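Local coordinates for protein FACT complex subunit SPT16 (Ashbya gossypii, PDB 6A8M) that probably acts, as part of the FACT histone chaperone complex, to reorganize nucleosomes during transcription, replication and DNA repair, and is represented here by its N-terminal peptidase-like part, at residues F12-L16 against N54-G58; V5-F9 against Y84-V89; S189-D193 against L431-T435; I342-V347 against F361-V365. Residues are numbered along the deposited sequence.

In the fold
Along the chain, contact 1 is nested inside the loop closed by contact 2; both close before contact 3 opens, and contact 4 is nested inside the long loop closed by contact 3. Contacts 1 and 2, about 10 Å apart between centres, belong to the N-terminal lobe and touch where Leu57 CD2 meets Leu85 CD2 at 4.0 Å. Contact 3 ties helix 179-208 to the loop after strand 427-430, and contact 4, its centre about 23 Å away, seats helix 339-353 against the opening of strand 364-368. Contacts 2 and 4, about 44 Å apart between centres, lie on opposite sides of the chain's centre, one in the N-terminal lobe and one in the M24-family region, so each part is held by its own local contacts.

Contact 1: residues F12-L16 against N54-G58; sequences FENRL and NWLLG
Leu56 sits at the apolar centre of this helix-helix contact in the N-terminal lobe, where helix 9-22 packs near the C-terminal end of helix 48-57. The backbones come closest at Phe12 and Leu56, CA atoms 5.0 Å apart. The branched end of Leu56 (m, t) brings CD2 to 4.0 Å from Leu16 CB, while its backbone O faces Phe12. Phe12 (t) places CE1 3.5 Å from Leu57 CD2, and its CA donates a CA-H...O contact to Leu56 O at 3.4 Å. Gly58 leaves helical angles with positive phi (86°), where a CB would jam against the preceding carbonyl O. Toward the polar edge, Arg15 (m, t, t) runs across Trp55 (t): its CD lies 3.5 Å from the centroid of the five-membered ring, and its guanidinium stacks flat on the indole, centres 4.5 Å apart, planes at 8°. A flat cation suits this indole face, and Asp178 balances its charge through a salt bridge at NH2. Arg15 NH1 donates a 2.9 Å hydrogen bond to Trp55 O.

Contact 2: residues V5-F9 against Y84-V89; sequences VIIDF and YLEEGV
This is a mainly apolar contact at the edge of the N-terminal lobe, between the extended chain start that leads into helix 9-22 and helix 79-95, kinked where Glu87 N and Gly88 N lack bonds to the preceding turn. Residues 5-8 keep extended backbone angles, and Phe9 turns into helix 9-22. The backbones are nearest at Phe9 and Gly88, CA atoms 6.1 Å apart. There the Phe9 ring (chi1 -102°) has Gly88 CA 3.4 Å from its centroid, 6° off the normal, in a CH-pi contact; glycine suits the spot because a CB would clash with Phe9 CD2. Phe9 CZ lies 4.1 Å from Leu85 CD2 and Phe9 CE1 4.0 Å from Val89 CG2. The contact closes the chain start over helix 79-95, whose Leu85 and Val89 flank the lobe's mixed six-stranded sheet at Ile102 and Leu104 of strand 101-106. Asp8 takes no part in the packing; it is the N-cap of helix 9-22, bonded to Ser10 and Thr11, and forms a salt bridge with Lys180. Ile7 (chi1 m) points inward, its branched, purely apolar side chain reaching both Tyr84 CB and Leu85 CD2 with CD1 at 3.6 Å. At the outer end Val5 (t) sets CG1 over the face of the Tyr84 ring (m), 4.3 Å from its centroid. One water accepts from Ile7 N at 3.3 Å and donates to Tyr84 O at 2.7 Å.

Contact 3: residues S189-D193 against L431-T435; sequences SRGSD and LTNYT
The carboxylate of Asp193 grips two successive backbone amides of the loop: Asn433 N donates to Asp193 OD2 at 2.8 Å and Tyr434 N to Asp193 OD1 at 3.0 Å. Aspartate suits this place because its short side chain (chi1 m, chi2 -12°) carries two acceptors matched to consecutive NH groups of an irregular loop. Segment 189-193 is regular helix, with Asp193 N bonded to Ser189 O at 2.9 Å. The CA atoms of Ser189 and Thr432, and of Asp193 and Tyr434, lie 5.2 Å apart, so the loop runs along the helix in the same direction. An aspartate on helix 179-208 thus holds the loop leaving strand 427-430, the edge strand of the antiparallel sheet in the peptidase-like part, consistent with the M24-family pita-bread fold. Small residues allow the close approach: Ser189 CB meets Thr432 CG2 at 3.7 Å, and Ser189 OG, bonded to Leu185 O, lies 3.3 Å from Leu431 CB. Farther along, Tyr434 (t) lays its ring beside Met196 and Asn197 of the same helix.

Contact 4: residues I342-V347 against F361-V365; sequences IYDGAV and FTKNV
Hydrogen bonds come from the hydroxyl of Tyr343, which donates to Thr362 O at 2.8 Å and accepts from a water, 2.9 Å from Tyr343 OH, that in turn takes a bond from Lys363 NZ at 3.2 Å. Tyrosine is fitted to the place because a t rotamer carries the ring across, so that its para hydroxyl reaches the carbonyl. Thr362 OG1 donates to Asn364 O at 3.0 Å across the loop-to-strand entry. Of the aromatic contacts, the Tyr343 and Phe361 rings are near parallel, planes at 13°, but slid apart, with centroids 5.5 Å from each other; Tyr343 CE1 and Phe361 CE2 approach to 3.4 Å. Apolar packing fills the rest: Ala346 CB lies 3.9 Å from Phe361 CZ and 4.2 Å from Val365 CG1, a small residue under two larger ones, and Ile342 CG2 meets Val365 CG2 at 4.1 Å. The CA atoms of Tyr343 and Val365 are 6.3 Å apart, those of Val347 and Phe361 8.4 Å, so the strand entry runs against the helix. Helix 339-353 packed against the start of strand 364-368 and the loop before it is consistent with the alpha/beta pita-bread fold of the M24 family.

Contact 1: residues F12-L16 against N54-G58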
loop_
_atom_site.group_PDB
_atom_site.type_symbol
_atom_site.label_atom_id
_atom_site.label_comp_id
_atom_site.label_asym_id
_atom_site.label_seq_id
_atom_site.Cartn_x
_atom_site.Cartn_y
_atom_site.Cartn_z
ATOM N N PHE A 12 -9.410 10.509 -13.841
ATOM C CA PHE A 12 -8.182 11.221 -14.201
ATOM C C PHE A 12 -8.343 12.719 -14.000
ATOM O O PHE A 12 -7.488 13.363 -13.393
ATOM C CB PHE A 12 -7.809 10.920 -15.652
ATOM C CG PHE A 12 -6.654 11.728 -16.169
ATOM C CD1 PHE A 12 -5.349 11.329 -15.930
ATOM C CD2 PHE A 12 -6.870 12.880 -16.912
ATOM C CE1 PHE A 12 -4.271 12.078 -16.410
ATOM C CE2 PHE A 12 -5.803 13.636 -17.401
ATOM C CZ PHE A 12 -4.498 13.224 -17.146
ATOM N N GLU A 13 -9.453 13.288 -14.495
ATOM C CA GLU A 13 -9.683 14.724 -14.369
ATOM C C GLU A 13 -9.774 15.158 -12.906
ATOM O O GLU A 13 -9.112 16.112 -12.485
ATOM C CB GLU A 13 -10.960 15.107 -15.130
ATOM C CG GLU A 13 -11.280 16.584 -15.038
ATOM C CD GLU A 13 -12.538 16.978 -15.789
ATOM O OE1 GLU A 13 -12.838 16.397 -16.859
ATOM O OE2 GLU A 13 -13.220 17.898 -15.302
ATOM N N ASN A 14 -10.589 14.463 -12.111
ATOM C CA ASN A 14 -10.779 14.868 -10.719
ATOM C C ASN A 14 -9.482 14.778 -9.927
ATOM O O ASN A 14 -9.181 15.656 -9.109
ATOM C CB ASN A 14 -11.858 14.007 -10.066
ATOM C CG ASN A 14 -13.239 14.353 -10.555
ATOM O OD1 ASN A 14 -13.472 15.459 -11.058
ATOM N ND2 ASN A 14 -14.167 13.417 -10.419
ATOM N N ARG A 15 -8.687 13.741 -10.177
ATOM C CA ARG A 15 -7.475 13.532 -9.389
ATOM C C ARG A 15 -6.357 14.463 -9.837
ATOM O O ARG A 15 -5.614 14.998 -9.005
ATOM C CB ARG A 15 -7.053 12.059 -9.472
ATOM C CG ARG A 15 -8.102 11.136 -8.832
ATOM C CD ARG A 15 -7.716 9.672 -8.848
ATOM N NE ARG A 15 -8.780 8.817 -8.295
ATOM C CZ ARG A 15 -8.793 7.489 -8.369
ATOM N NH1 ARG A 15 -7.814 6.842 -8.986
ATOM N NH2 ARG A 15 -9.825 6.798 -7.866
ATOM N N LEU A 16 -6.227 14.664 -11.148
ATOM C CA LEU A 16 -5.247 15.623 -11.655
ATOM C C LEU A 16 -5.567 17.036 -11.194
ATOM O O LEU A 16 -4.666 17.775 -10.786
ATOM C CB LEU A 16 -5.177 15.570 -13.179
ATOM C CG LEU A 16 -4.122 16.521 -13.766
ATOM C CD1 LEU A 16 -2.740 16.165 -13.201
ATOM C CD2 LEU A 16 -4.100 16.458 -15.288
ATOM N N ASN A 54 -0.596 5.094 -11.148
ATOM C CA ASN A 54 -1.717 4.219 -10.849
ATOM C C ASN A 54 -2.912 5.033 -10.401
ATOM O O ASN A 54 -4.056 4.724 -10.762
ATOM C CB ASN A 54 -1.319 3.204 -9.786
ATOM C CG ASN A 54 -0.406 2.132 -10.326
ATOM O OD1 ASN A 54 -0.416 1.850 -11.523
ATOM N ND2 ASN A 54 0.365 1.508 -9.443
ATOM N N TRP A 55 -2.655 6.104 -9.642
ATOM C CA TRP A 55 -3.724 6.977 -9.156
ATOM C C TRP A 55 -4.336 7.798 -10.288
ATOM O O TRP A 55 -5.562 7.845 -10.445
ATOM C CB TRP A 55 -3.174 7.901 -8.060
ATOM C CG TRP A 55 -4.220 8.684 -7.295
ATOM C CD1 TRP A 55 -5.249 8.171 -6.533
ATOM C CD2 TRP A 55 -4.328 10.110 -7.200
ATOM N NE1 TRP A 55 -5.978 9.195 -5.983
ATOM C CE2 TRP A 55 -5.425 10.392 -6.359
ATOM C CE3 TRP A 55 -3.581 11.175 -7.717
ATOM C CZ2 TRP A 55 -5.823 11.694 -6.058
ATOM C CZ3 TRP A 55 -3.965 12.467 -7.411
ATOM C CH2 TRP A 55 -5.089 12.720 -6.593
ATOM N N LEU A 56 -3.501 8.453 -11.099
ATOM C CA LEU A 56 -4.058 9.323 -12.133
ATOM C C LEU A 56 -4.669 8.526 -13.275
ATOM O O LEU A 56 -5.732 8.894 -13.800
ATOM C CB LEU A 56 -2.969 10.249 -12.689
ATOM C CG LEU A 56 -2.410 11.364 -11.809
ATOM C CD1 LEU A 56 -1.307 12.038 -12.604
ATOM C CD2 LEU A 56 -3.474 12.378 -11.372
ATOM N N LEU A 57 -3.992 7.450 -13.689
ATOM C CA LEU A 57 -4.269 6.769 -14.944
ATOM C C LEU A 57 -4.842 5.378 -14.771
ATOM O O LEU A 57 -5.490 4.881 -15.701
ATOM C CB LEU A 57 -2.984 6.654 -15.776
ATOM C CG LEU A 57 -2.311 7.992 -16.055
ATOM C CD1 LEU A 57 -0.891 7.759 -16.561
ATOM C CD2 LEU A 57 -3.129 8.804 -17.037
ATOM N N GLY A 58 -4.626 4.743 -13.617
ATOM C CA GLY A 58 -4.980 3.350 -13.430
ATOM C C GLY A 58 -3.921 2.376 -13.875
ATOM O O GLY A 58 -4.080 1.170 -13.650
HETATM O O HOH W 1 -6.218 3.946 -9.606
#

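Contact 2: residues V5-F9 against Y84-V89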
loop_
_atom_site.group_PDB
_atom_site.type_symbol
_atom_site.label_atom_id
_atom_site.label_comp_id
_atom_site.label_asym_id
_atom_site.label_seq_id
_atom_site.Cartn_x
_atom_site.Cartn_y
_atom_site.Cartn_z
ATOM N N VAL A 5 -6.683 -1.812 -22.186
ATOM C CA VAL A 5 -6.400 -0.643 -21.359
ATOM C C VAL A 5 -7.359 0.476 -21.745
ATOM O O VAL A 5 -7.376 0.922 -22.898
ATOM C CB VAL A 5 -4.942 -0.191 -21.517
ATOM C CG1 VAL A 5 -4.715 1.121 -20.779
ATOM C CG2 VAL A 5 -3.985 -1.271 -21.016
ATOM N N ILE A 6 -8.165 0.924 -20.785
ATOM C CA ILE A 6 -9.060 2.062 -20.962
ATOM C C ILE A 6 -8.913 2.946 -19.736
ATOM O O ILE A 6 -9.167 2.498 -18.610
ATOM C CB ILE A 6 -10.528 1.640 -21.141
ATOM C CG1 ILE A 6 -10.733 0.907 -22.475
ATOM C CG2 ILE A 6 -11.434 2.864 -21.049
ATOM C CD1 ILE A 6 -10.950 1.833 -23.658
ATOM N N ILE A 7 -8.508 4.194 -19.948
ATOM C CA ILE A 7 -8.318 5.116 -18.839
ATOM C C ILE A 7 -9.659 5.730 -18.465
ATOM O O ILE A 7 -10.417 6.174 -19.333
ATOM C CB ILE A 7 -7.275 6.186 -19.197
ATOM C CG1 ILE A 7 -5.876 5.573 -19.093
ATOM C CG2 ILE A 7 -7.385 7.383 -18.270
ATOM C CD1 ILE A 7 -5.022 5.847 -20.291
ATOM N N ASP A 8 -9.973 5.700 -17.177
ATOM C CA ASP A 8 -11.150 6.361 -16.614
ATOM C C ASP A 8 -10.854 7.854 -16.551
ATOM O O ASP A 8 -10.123 8.318 -15.670
ATOM C CB ASP A 8 -11.453 5.780 -15.233
ATOM C CG ASP A 8 -12.627 6.454 -14.543
ATOM O OD1 ASP A 8 -13.189 7.426 -15.092
ATOM O OD2 ASP A 8 -12.982 6.010 -13.427
ATOM N N PHE A 9 -11.427 8.621 -17.481
ATOM C CA PHE A 9 -11.059 10.024 -17.593
ATOM C C PHE A 9 -11.820 10.946 -16.642
ATOM O O PHE A 9 -11.359 12.063 -16.397
ATOM C CB PHE A 9 -11.210 10.489 -19.045
ATOM C CG PHE A 9 -9.902 10.569 -19.760
ATOM C CD1 PHE A 9 -9.107 11.698 -19.625
ATOM C CD2 PHE A 9 -9.427 9.495 -20.499
ATOM C CE1 PHE A 9 -7.868 11.774 -20.244
ATOM C CE2 PHE A 9 -8.189 9.563 -21.127
ATOM C CZ PHE A 9 -7.412 10.703 -20.997
ATOM N N TYR A 84 -3.892 6.299 -25.919
ATOM C CA TYR A 84 -4.802 6.055 -24.807
ATOM C C TYR A 84 -5.305 7.347 -24.186
ATOM O O TYR A 84 -6.331 7.335 -23.494
ATOM C CB TYR A 84 -4.121 5.222 -23.723
ATOM C CG TYR A 84 -3.692 3.846 -24.163
ATOM C CD1 TYR A 84 -4.628 2.884 -24.516
ATOM C CD2 TYR A 84 -2.343 3.498 -24.190
ATOM C CE1 TYR A 84 -4.234 1.620 -24.908
ATOM C CE2 TYR A 84 -1.938 2.239 -24.579
ATOM C CZ TYR A 84 -2.886 1.302 -24.942
ATOM O OH TYR A 84 -2.480 0.042 -25.327
ATOM N N LEU A 85 -4.607 8.461 -24.426
ATOM C CA LEU A 85 -4.868 9.724 -23.751
ATOM C C LEU A 85 -5.506 10.798 -24.623
ATOM O O LEU A 85 -6.173 11.681 -24.083
ATOM C CB LEU A 85 -3.554 10.294 -23.183
ATOM C CG LEU A 85 -2.777 9.394 -22.229
ATOM C CD1 LEU A 85 -1.441 10.043 -21.852
ATOM C CD2 LEU A 85 -3.619 9.083 -20.988
ATOM N N GLU A 86 -5.332 10.757 -25.946
ATOM C CA GLU A 86 -5.582 11.967 -26.734
ATOM C C GLU A 86 -7.053 12.372 -26.721
ATOM O O GLU A 86 -7.367 13.563 -26.627
ATOM C CB GLU A 86 -5.086 11.790 -28.170
ATOM C CG GLU A 86 -5.611 10.557 -28.850
ATOM C CD GLU A 86 -4.902 10.275 -30.155
ATOM O OE1 GLU A 86 -5.368 9.384 -30.892
ATOM O OE2 GLU A 86 -3.878 10.940 -30.436
ATOM N N GLU A 87 -7.973 11.408 -26.810
ATOM C CA GLU A 87 -9.385 11.781 -26.848
ATOM C C GLU A 87 -9.848 12.361 -25.517
ATOM O O GLU A 87 -10.547 13.380 -25.494
ATOM C CB GLU A 87 -10.244 10.584 -27.230
ATOM C CG GLU A 87 -11.704 10.886 -27.128
ATOM C CD GLU A 87 -12.564 9.862 -27.828
ATOM O OE1 GLU A 87 -13.788 9.866 -27.567
ATOM O OE2 GLU A 87 -12.020 9.069 -28.637
ATOM N N GLY A 88 -9.457 11.749 -24.398
ATOM C CA GLY A 88 -9.898 12.257 -23.105
ATOM C C GLY A 88 -9.279 13.600 -22.769
ATOM O O GLY A 88 -9.926 14.465 -22.173
ATOM N N VAL A 89 -8.013 13.787 -23.144
ATOM C CA VAL A 89 -7.338 15.062 -22.934
ATOM C C VAL A 89 -7.980 16.168 -23.758
ATOM O O VAL A 89 -8.167 17.289 -23.269
ATOM C CB VAL A 89 -5.840 14.913 -23.251
ATOM C CG1 VAL A 89 -5.178 16.282 -23.362
ATOM C CG2 VAL A 89 -5.175 14.045 -22.181
HETATM O O HOH W 2 -8.121 5.453 -22.950
#

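Contact 3: residues S189-D193 against L431-T435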
loop_
_atom_site.group_PDB
_atom_site.type_symbol
_atom_site.label_atom_id
_atom_site.label_comp_id
_atom_site.label_asym_id
_atom_site.label_seq_id
_atom_site.Cartn_x
_atom_site.Cartn_y
_atom_site.Cartn_z
ATOM N N SER A 189 -9.204 -7.258 -0.251
ATOM C CA SER A 189 -9.293 -7.819 1.093
ATOM C C SER A 189 -9.932 -9.199 1.077
ATOM O O SER A 189 -9.493 -10.105 1.805
ATOM C CB SER A 189 -10.087 -6.886 2.019
ATOM O OG SER A 189 -9.379 -5.665 2.249
ATOM N N ARG A 190 -10.969 -9.391 0.255
ATOM C CA ARG A 190 -11.553 -10.724 0.174
ATOM C C ARG A 190 -10.557 -11.697 -0.439
ATOM O O ARG A 190 -10.471 -12.850 -0.015
ATOM C CB ARG A 190 -12.854 -10.710 -0.621
ATOM C CG ARG A 190 -13.580 -12.078 -0.611
ATOM C CD ARG A 190 -14.172 -12.362 0.745
ATOM N NE ARG A 190 -15.257 -11.426 1.041
ATOM C CZ ARG A 190 -16.492 -11.513 0.541
ATOM N NH1 ARG A 190 -16.826 -12.504 -0.280
ATOM N NH2 ARG A 190 -17.406 -10.607 0.866
ATOM N N GLY A 191 -9.749 -11.228 -1.393
ATOM C CA GLY A 191 -8.641 -12.048 -1.865
ATOM C C GLY A 191 -7.685 -12.431 -0.749
ATOM O O GLY A 191 -7.296 -13.592 -0.621
ATOM N N SER A 192 -7.302 -11.461 0.091
ATOM C CA SER A 192 -6.426 -11.787 1.218
ATOM C C SER A 192 -7.055 -12.851 2.112
ATOM O O SER A 192 -6.363 -13.765 2.574
ATOM C CB SER A 192 -6.111 -10.530 2.022
ATOM O OG SER A 192 -5.241 -9.691 1.287
ATOM N N ASP A 193 -8.353 -12.714 2.404
ATOM C CA ASP A 193 -9.090 -13.734 3.147
ATOM C C ASP A 193 -8.918 -15.119 2.529
ATOM O O ASP A 193 -8.684 -16.099 3.241
ATOM C CB ASP A 193 -10.587 -13.407 3.174
ATOM C CG ASP A 193 -10.974 -12.343 4.186
ATOM O OD1 ASP A 193 -10.159 -11.977 5.059
ATOM O OD2 ASP A 193 -12.137 -11.893 4.086
ATOM N N LEU A 431 -12.667 -5.059 6.403
ATOM C CA LEU A 431 -12.811 -5.630 5.069
ATOM C C LEU A 431 -12.344 -7.079 4.980
ATOM O O LEU A 431 -12.818 -7.816 4.108
ATOM C CB LEU A 431 -12.039 -4.790 4.048
ATOM C CG LEU A 431 -12.393 -3.295 3.963
ATOM C CD1 LEU A 431 -11.656 -2.699 2.764
ATOM C CD2 LEU A 431 -13.904 -3.081 3.815
ATOM N N THR A 432 -11.422 -7.489 5.844
ATOM C CA THR A 432 -10.892 -8.853 5.901
ATOM C C THR A 432 -11.677 -9.599 6.978
ATOM O O THR A 432 -11.603 -9.249 8.164
ATOM C CB THR A 432 -9.394 -8.841 6.220
ATOM O OG1 THR A 432 -9.149 -7.924 7.295
ATOM C CG2 THR A 432 -8.561 -8.386 5.006
ATOM N N ASN A 433 -12.453 -10.607 6.564
ATOM C CA ASN A 433 -13.395 -11.283 7.443
ATOM C C ASN A 433 -13.021 -12.735 7.704
ATOM O O ASN A 433 -13.803 -13.457 8.324
ATOM C CB ASN A 433 -14.815 -11.174 6.868
ATOM C CG ASN A 433 -15.234 -9.723 6.657
ATOM O OD1 ASN A 433 -15.618 -9.312 5.549
ATOM N ND2 ASN A 433 -15.138 -8.929 7.721
ATOM N N TYR A 434 -11.821 -13.166 7.312
ATOM C CA TYR A 434 -11.366 -14.493 7.704
ATOM C C TYR A 434 -11.354 -14.596 9.227
ATOM O O TYR A 434 -11.018 -13.635 9.926
ATOM C CB TYR A 434 -9.979 -14.796 7.121
ATOM C CG TYR A 434 -9.519 -16.182 7.484
ATOM C CD1 TYR A 434 -10.081 -17.308 6.865
ATOM C CD2 TYR A 434 -8.577 -16.383 8.479
ATOM C CE1 TYR A 434 -9.678 -18.593 7.223
ATOM C CE2 TYR A 434 -8.180 -17.654 8.839
ATOM C CZ TYR A 434 -8.730 -18.753 8.217
ATOM O OH TYR A 434 -8.334 -20.024 8.592
ATOM N N THR A 435 -11.762 -15.756 9.746
ATOM C CA THR A 435 -11.938 -15.902 11.187
ATOM C C THR A 435 -10.669 -15.562 11.971
ATOM O O THR A 435 -9.535 -15.762 11.517
ATOM C CB THR A 435 -12.397 -17.333 11.545
ATOM O OG1 THR A 435 -12.581 -17.425 12.963
ATOM C CG2 THR A 435 -11.334 -18.352 11.136
#

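Contact 4: residues I342-V347 against F361-V365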
loop_
_atom_site.group_PDB
_atom_site.type_symbol
_atom_site.label_atom_id
_atom_site.label_comp_id
_atom_site.label_asym_id
_atom_site.label_seq_id
_atom_site.Cartn_x
_atom_site.Cartn_y
_atom_site.Cartn_z
ATOM N N ILE A 342 -4.156 7.247 18.535
ATOM C CA ILE A 342 -4.521 5.851 18.332
ATOM C C ILE A 342 -3.493 4.931 18.979
ATOM O O ILE A 342 -3.834 4.048 19.773
ATOM C CB ILE A 342 -4.660 5.561 16.829
ATOM C CG1 ILE A 342 -5.792 6.385 16.225
ATOM C CG2 ILE A 342 -4.905 4.091 16.591
ATOM C CD1 ILE A 342 -5.699 6.507 14.714
ATOM N N TYR A 343 -2.212 5.128 18.656
ATOM C CA TYR A 343 -1.185 4.272 19.243
ATOM C C TYR A 343 -1.180 4.393 20.768
ATOM O O TYR A 343 -1.120 3.381 21.476
ATOM C CB TYR A 343 0.204 4.599 18.668
ATOM C CG TYR A 343 1.227 3.648 19.215
ATOM C CD1 TYR A 343 1.304 2.346 18.739
ATOM C CD2 TYR A 343 2.057 4.028 20.266
ATOM C CE1 TYR A 343 2.192 1.448 19.264
ATOM C CE2 TYR A 343 2.961 3.138 20.807
ATOM C CZ TYR A 343 3.015 1.847 20.297
ATOM O OH TYR A 343 3.900 0.954 20.826
ATOM N N ASP A 344 -1.230 5.625 21.300
ATOM C CA ASP A 344 -1.214 5.784 22.758
ATOM C C ASP A 344 -2.436 5.137 23.412
ATOM O O ASP A 344 -2.335 4.610 24.525
ATOM C CB ASP A 344 -1.126 7.261 23.141
ATOM C CG ASP A 344 0.253 7.851 22.905
ATOM O OD1 ASP A 344 1.162 7.071 22.572
ATOM O OD2 ASP A 344 0.425 9.087 23.087
ATOM N N GLY A 345 -3.595 5.171 22.747
ATOM C CA GLY A 345 -4.762 4.476 23.289
ATOM C C GLY A 345 -4.554 2.971 23.393
ATOM O O GLY A 345 -5.039 2.330 24.329
ATOM N N ALA A 346 -3.875 2.381 22.407
ATOM C CA ALA A 346 -3.494 0.975 22.491
ATOM C C ALA A 346 -2.552 0.731 23.667
ATOM O O ALA A 346 -2.694 -0.254 24.397
ATOM C CB ALA A 346 -2.848 0.535 21.173
ATOM N N VAL A 347 -1.554 1.597 23.834
ATOM C CA VAL A 347 -0.627 1.460 24.952
ATOM C C VAL A 347 -1.372 1.534 26.273
ATOM O O VAL A 347 -1.083 0.778 27.209
ATOM C CB VAL A 347 0.466 2.534 24.863
ATOM C CG1 VAL A 347 1.319 2.519 26.135
ATOM C CG2 VAL A 347 1.299 2.291 23.609
ATOM N N PHE A 361 5.273 -5.087 22.879
ATOM C CA PHE A 361 4.352 -4.523 21.895
ATOM C C PHE A 361 5.121 -3.836 20.770
ATOM O O PHE A 361 6.109 -3.125 21.017
ATOM C CB PHE A 361 3.457 -3.512 22.610
ATOM C CG PHE A 361 2.303 -2.984 21.803
ATOM C CD1 PHE A 361 1.473 -3.831 21.073
ATOM C CD2 PHE A 361 1.981 -1.631 21.877
ATOM C CE1 PHE A 361 0.355 -3.308 20.384
ATOM C CE2 PHE A 361 0.893 -1.109 21.181
ATOM C CZ PHE A 361 0.075 -1.946 20.453
ATOM N N THR A 362 4.664 -4.073 19.533
ATOM C CA THR A 362 5.119 -3.326 18.372
ATOM C C THR A 362 5.027 -1.826 18.646
ATOM O O THR A 362 4.140 -1.370 19.373
ATOM C CB THR A 362 4.270 -3.730 17.144
ATOM O OG1 THR A 362 2.854 -3.632 17.429
ATOM C CG2 THR A 362 4.557 -5.183 16.763
ATOM N N LYS A 363 5.973 -1.061 18.113
ATOM C CA LYS A 363 5.968 0.383 18.333
ATOM C C LYS A 363 5.038 1.138 17.373
ATOM O O LYS A 363 5.078 2.376 17.300
ATOM C CB LYS A 363 7.401 0.919 18.253
ATOM C CG LYS A 363 8.293 0.393 19.380
ATOM C CD LYS A 363 7.734 0.827 20.751
ATOM C CE LYS A 363 8.688 0.495 21.926
ATOM N NZ LYS A 363 8.023 0.781 23.239
ATOM N N ASN A 364 4.216 0.418 16.621
ATOM C CA ASN A 364 3.162 1.047 15.838
ATOM C C ASN A 364 2.035 0.041 15.716
ATOM O O ASN A 364 2.235 -1.161 15.923
ATOM C CB ASN A 364 3.670 1.470 14.453
ATOM C CG ASN A 364 4.002 0.270 13.566
ATOM O OD1 ASN A 364 3.143 -0.254 12.863
ATOM N ND2 ASN A 364 5.250 -0.176 13.618
ATOM N N VAL A 365 0.839 0.522 15.367
ATOM C CA VAL A 365 -0.260 -0.415 15.131
ATOM C C VAL A 365 -0.720 -0.365 13.678
ATOM O O VAL A 365 -1.877 -0.653 13.369
ATOM C CB VAL A 365 -1.433 -0.194 16.115
ATOM C CG1 VAL A 365 -0.976 -0.563 17.542
ATOM C CG2 VAL A 365 -2.004 1.234 16.066
HETATM O O HOH W 3 4.853 1.303 23.553
#